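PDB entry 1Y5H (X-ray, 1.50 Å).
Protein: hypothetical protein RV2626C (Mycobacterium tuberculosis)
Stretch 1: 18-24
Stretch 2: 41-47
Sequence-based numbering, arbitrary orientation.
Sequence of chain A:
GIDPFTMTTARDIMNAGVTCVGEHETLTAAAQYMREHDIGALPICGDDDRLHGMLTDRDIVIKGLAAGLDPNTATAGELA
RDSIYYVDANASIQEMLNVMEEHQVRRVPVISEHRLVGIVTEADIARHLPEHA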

ATOM      1  N   VAL A  18     -20.531  -3.026  -6.424  1.00 25.21           N
ATOM      2  CA  VAL A  18     -19.194  -3.594  -6.300  1.00 25.45           C
ATOM      3  C   VAL A  18     -19.330  -4.938  -5.594  1.00 23.94           C
ATOM      4  O   VAL A  18     -20.195  -5.106  -4.738  1.00 23.89           O
ATOM      5  CB  VAL A  18     -18.257  -2.669  -5.489  1.00 25.78           C
ATOM      6  CG1 VAL A  18     -18.076  -1.339  -6.224  1.00 27.10           C
ATOM      7  CG2 VAL A  18     -18.826  -2.433  -4.099  1.00 28.35           C
ATOM      8  N   THR A  19     -18.488  -5.896  -5.968  1.00 22.14           N
ATOM      9  CA  THR A  19     -18.534  -7.226  -5.376  1.00 22.96           C
ATOM     10  C   THR A  19     -17.783  -7.284  -4.058  1.00 24.43           C
ATOM     11  O   THR A  19     -16.683  -6.747  -3.933  1.00 25.00           O
ATOM     12  CB  THR A  19     -17.922  -8.276  -6.319  1.00 25.22           C
ATOM     13  OG1 THR A  19     -18.652  -8.295  -7.552  1.00 27.62           O
ATOM     14  CG2 THR A  19     -17.973  -9.660  -5.685  1.00 25.94           C
ATOM     15  N   CYS A  20     -18.388  -7.930  -3.071  1.00 24.49           N
ATOM     16  CA  CYS A  20     -17.750  -8.074  -1.777  1.00 26.74           C
ATOM     17  C   CYS A  20     -17.016  -9.413  -1.802  1.00 26.56           C
ATOM     18  O   CYS A  20     -17.589 -10.446  -2.172  1.00 27.71           O
ATOM     19  CB  CYS A  20     -18.800  -8.048  -0.665  1.00 28.04           C
ATOM     20  SG  CYS A  20     -18.109  -7.630   0.967  1.00 31.34           S
ATOM     21  N   VAL A  21     -15.741  -9.387  -1.432  1.00 24.12           N
ATOM     22  CA  VAL A  21     -14.927 -10.594  -1.415  1.00 21.20           C
ATOM     23  C   VAL A  21     -15.306 -11.441  -0.211  1.00 19.84           C
ATOM     24  O   VAL A  21     -15.508 -10.919   0.876  1.00 19.75           O
ATOM     25  CB  VAL A  21     -13.435 -10.232  -1.355  1.00 23.05           C
ATOM     26  CG1 VAL A  21     -12.589 -11.492  -1.281  1.00 21.58           C
ATOM     27  CG2 VAL A  21     -13.064  -9.409  -2.583  1.00 25.42           C
ATOM     28  N   GLY A  22     -15.417 -12.749  -0.412  1.00 18.15           N
ATOM     29  CA  GLY A  22     -15.796 -13.630   0.677  1.00 16.65           C
ATOM     30  C   GLY A  22     -14.762 -13.700   1.784  1.00 16.28           C
ATOM     31  O   GLY A  22     -13.560 -13.717   1.519  1.00 16.43           O
ATOM     32  N   GLU A  23     -15.234 -13.751   3.026  1.00 15.90           N
ATOM     33  CA  GLU A  23     -14.352 -13.814   4.188  1.00 16.99           C
ATOM     34  C   GLU A  23     -13.466 -15.058   4.204  1.00 16.42           C
ATOM     35  O   GLU A  23     -12.401 -15.053   4.820  1.00 15.66           O
ATOM     36  CB  GLU A  23     -15.174 -13.780   5.482  1.00 20.86           C
ATOM     37  CG  GLU A  23     -16.136 -14.959   5.609  1.00 25.10           C
ATOM     38  CD  GLU A  23     -16.686 -15.151   7.015  1.00 33.34           C
ATOM     39  OE1 GLU A  23     -15.879 -15.321   7.954  1.00 34.51           O
ATOM     40  OE2 GLU A  23     -17.925 -15.146   7.177  1.00 33.69           O
ATOM     41  N   HIS A  24     -13.898 -16.125   3.537  1.00 15.59           N
ATOM     42  CA  HIS A  24     -13.117 -17.360   3.518  1.00 16.31           C
ATOM     43  C   HIS A  24     -12.134 -17.458   2.359  1.00 16.66           C
ATOM     44  O   HIS A  24     -11.408 -18.450   2.239  1.00 16.99           O
ATOM     45  CB  HIS A  24     -14.049 -18.574   3.503  1.00 18.65           C
ATOM     46  CG  HIS A  24     -14.983 -18.627   4.672  1.00 23.70           C
ATOM     47  ND1 HIS A  24     -14.539 -18.712   5.975  1.00 27.72           N
ATOM     48  CD2 HIS A  24     -16.334 -18.573   4.739  1.00 27.27           C
ATOM     49  CE1 HIS A  24     -15.576 -18.703   6.793  1.00 28.64           C
ATOM     50  NE2 HIS A  24     -16.677 -18.618   6.069  1.00 28.84           N
TER
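Stretch 2 41-47: ALPICGD

Stretch 2 lies beside stretch 1 as a parallel β-strand. Residues Ala-41 to Cys-45 are extended; Ile-44 and Cys-45 pair with Val-21 and Gly-22. The pairing is brief. The touching parts run 62° apart end to end. The close pairing covers two residues on each side. Val-21 lies across from Ile-44, and Gly-22 across from Cys-45. Val-21 CA is 4.9 Å from Ile-44 CA, and Gly-22 CA is 5.2 Å from Cys-45 CA.

Three backbone hydrogen bonds hold this register. Val-21 N donates to Pro-43 O at 3.0 Å. Cys-45 N donates to Val-21 O at 2.9 Å. Glu-23 N donates to Cys-45 O, also at 2.9 Å. Val-21 thus uses both its N and its O, and bonds to the residues before and after Ile-44, as expected of a parallel pair. Its carbonyl also receives a CA-H...O contact from Ile-44: Ile-44 CA is 3.3 Å from Val-21 O.

A disulfide ties the two stretches together next to these bonds. Cys-20 SG and Cys-45 SG are 2.0 Å apart, with a chi3 of 88°. Cys-20 has a t rotamer and Cys-45 an m rotamer. The bridge is diagonal to the register, since the CA of Cys-20 is nearest that of Pro-43. The sulfur of Cys-20 fits close against the backbone of stretch 2: Cys-20 SG is 3.3 Å from Pro-43 O and 3.4 Å from Ile-44 C. The ring of Pro-43 adds to this packing, with Pro-43 CB 3.9 Å from Cys-20 SG.

Val-21 and Ile-44 project on the same face of the sheet. Ile-44 is m at both chi1 and chi2, and its side-chain end comes nearer to stretch 1. Ile-44 CD1 packs 3.6 Å from Val-21 CB. Ile-44 CG2 lies 3.5 Å from Glu-23 CA, so the branched side chain spans from Val-21 to Glu-23. Val-21 also meets Leu-42: Val-21 CG2 is 3.9 Å from Leu-42 CD1. All three apolar residues are buried.

Past the disulfide the backbones stay close: Gly-22 CA is 3.6 Å from Cys-45 O. Here only Gly-46 owes room to its missing side chain. Gly-46 leaves a hollow that Glu-23 fills: Glu-23 OE2 lies 3.3 Å from Gly-46 CA. An ideal CB on Gly-46 would come within 3.0 Å of Glu-23 OE2, a clash. Glu-23 OE1 is hydrogen-bonded elsewhere in the structure. Altogether the two stretches bury 445 Å², both sides summed.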

ATOM      1  N   ALA A  41      -7.804  -1.698  -1.504  1.00 23.82           N
ATOM      2  CA  ALA A  41      -8.680  -2.091  -0.404  1.00 23.94           C
ATOM      3  C   ALA A  41      -9.928  -2.778  -0.942  1.00 23.47           C
ATOM      4  O   ALA A  41     -10.524  -2.329  -1.925  1.00 25.09           O
ATOM      5  CB  ALA A  41      -9.062  -0.875   0.429  1.00 26.46           C
ATOM      6  N   LEU A  42     -10.314  -3.870  -0.290  1.00 21.87           N
ATOM      7  CA  LEU A  42     -11.478  -4.654  -0.694  1.00 20.83           C
ATOM      8  C   LEU A  42     -12.436  -4.864   0.468  1.00 18.00           C
ATOM      9  O   LEU A  42     -12.012  -5.105   1.593  1.00 17.10           O
ATOM     10  CB  LEU A  42     -11.041  -6.044  -1.174  1.00 24.02           C
ATOM     11  CG  LEU A  42     -10.107  -6.227  -2.368  1.00 27.14           C
ATOM     12  CD1 LEU A  42      -9.551  -7.646  -2.365  1.00 29.30           C
ATOM     13  CD2 LEU A  42     -10.863  -5.941  -3.650  1.00 27.87           C
ATOM     14  N   PRO A  43     -13.749  -4.758   0.212  1.00 17.27           N
ATOM     15  CA  PRO A  43     -14.709  -4.973   1.296  1.00 15.99           C
ATOM     16  C   PRO A  43     -14.830  -6.492   1.434  1.00 15.49           C
ATOM     17  O   PRO A  43     -14.889  -7.203   0.430  1.00 16.57           O
ATOM     18  CB  PRO A  43     -15.986  -4.316   0.764  1.00 17.53           C
ATOM     19  CG  PRO A  43     -15.874  -4.511  -0.719  1.00 17.75           C
ATOM     20  CD  PRO A  43     -14.411  -4.228  -0.995  1.00 17.62           C
ATOM     21  N   ILE A  44     -14.832  -6.984   2.667  1.00 15.21           N
ATOM     22  CA  ILE A  44     -14.915  -8.424   2.925  1.00 15.69           C
ATOM     23  C   ILE A  44     -16.236  -8.755   3.613  1.00 17.74           C
ATOM     24  O   ILE A  44     -16.598  -8.125   4.604  1.00 17.16           O
ATOM     25  CB  ILE A  44     -13.727  -8.880   3.821  1.00 14.72           C
ATOM     26  CG1 ILE A  44     -12.398  -8.461   3.173  1.00 17.66           C
ATOM     27  CG2 ILE A  44     -13.768 -10.389   4.036  1.00 17.78           C
ATOM     28  CD1 ILE A  44     -12.199  -8.975   1.759  1.00 17.43           C
ATOM     29  N   CYS A  45     -16.946  -9.759   3.100  1.00 18.50           N
ATOM     30  CA  CYS A  45     -18.245 -10.123   3.658  1.00 20.37           C
ATOM     31  C   CYS A  45     -18.440 -11.580   4.013  1.00 21.70           C
ATOM     32  O   CYS A  45     -17.761 -12.468   3.500  1.00 20.18           O
ATOM     33  CB  CYS A  45     -19.365  -9.780   2.680  1.00 22.94           C
ATOM     34  SG  CYS A  45     -19.596  -8.028   2.281  1.00 26.83           S
ATOM     35  N   GLY A  46     -19.412 -11.797   4.891  1.00 23.54           N
ATOM     36  CA  GLY A  46     -19.793 -13.137   5.283  1.00 26.87           C
ATOM     37  C   GLY A  46     -20.960 -13.452   4.364  1.00 29.74           C
ATOM     38  O   GLY A  46     -20.989 -12.985   3.228  1.00 30.57           O
ATOM     39  N   ASP A  47     -21.940 -14.209   4.842  1.00 34.36           N
ATOM     40  CA  ASP A  47     -23.088 -14.553   4.008  1.00 36.13           C
ATOM     41  C   ASP A  47     -24.032 -13.366   3.799  1.00 37.44           C
ATOM     42  O   ASP A  47     -24.105 -12.461   4.630  1.00 36.49           O
ATOM     43  CB  ASP A  47     -23.844 -15.721   4.630  1.00 37.00           C
TER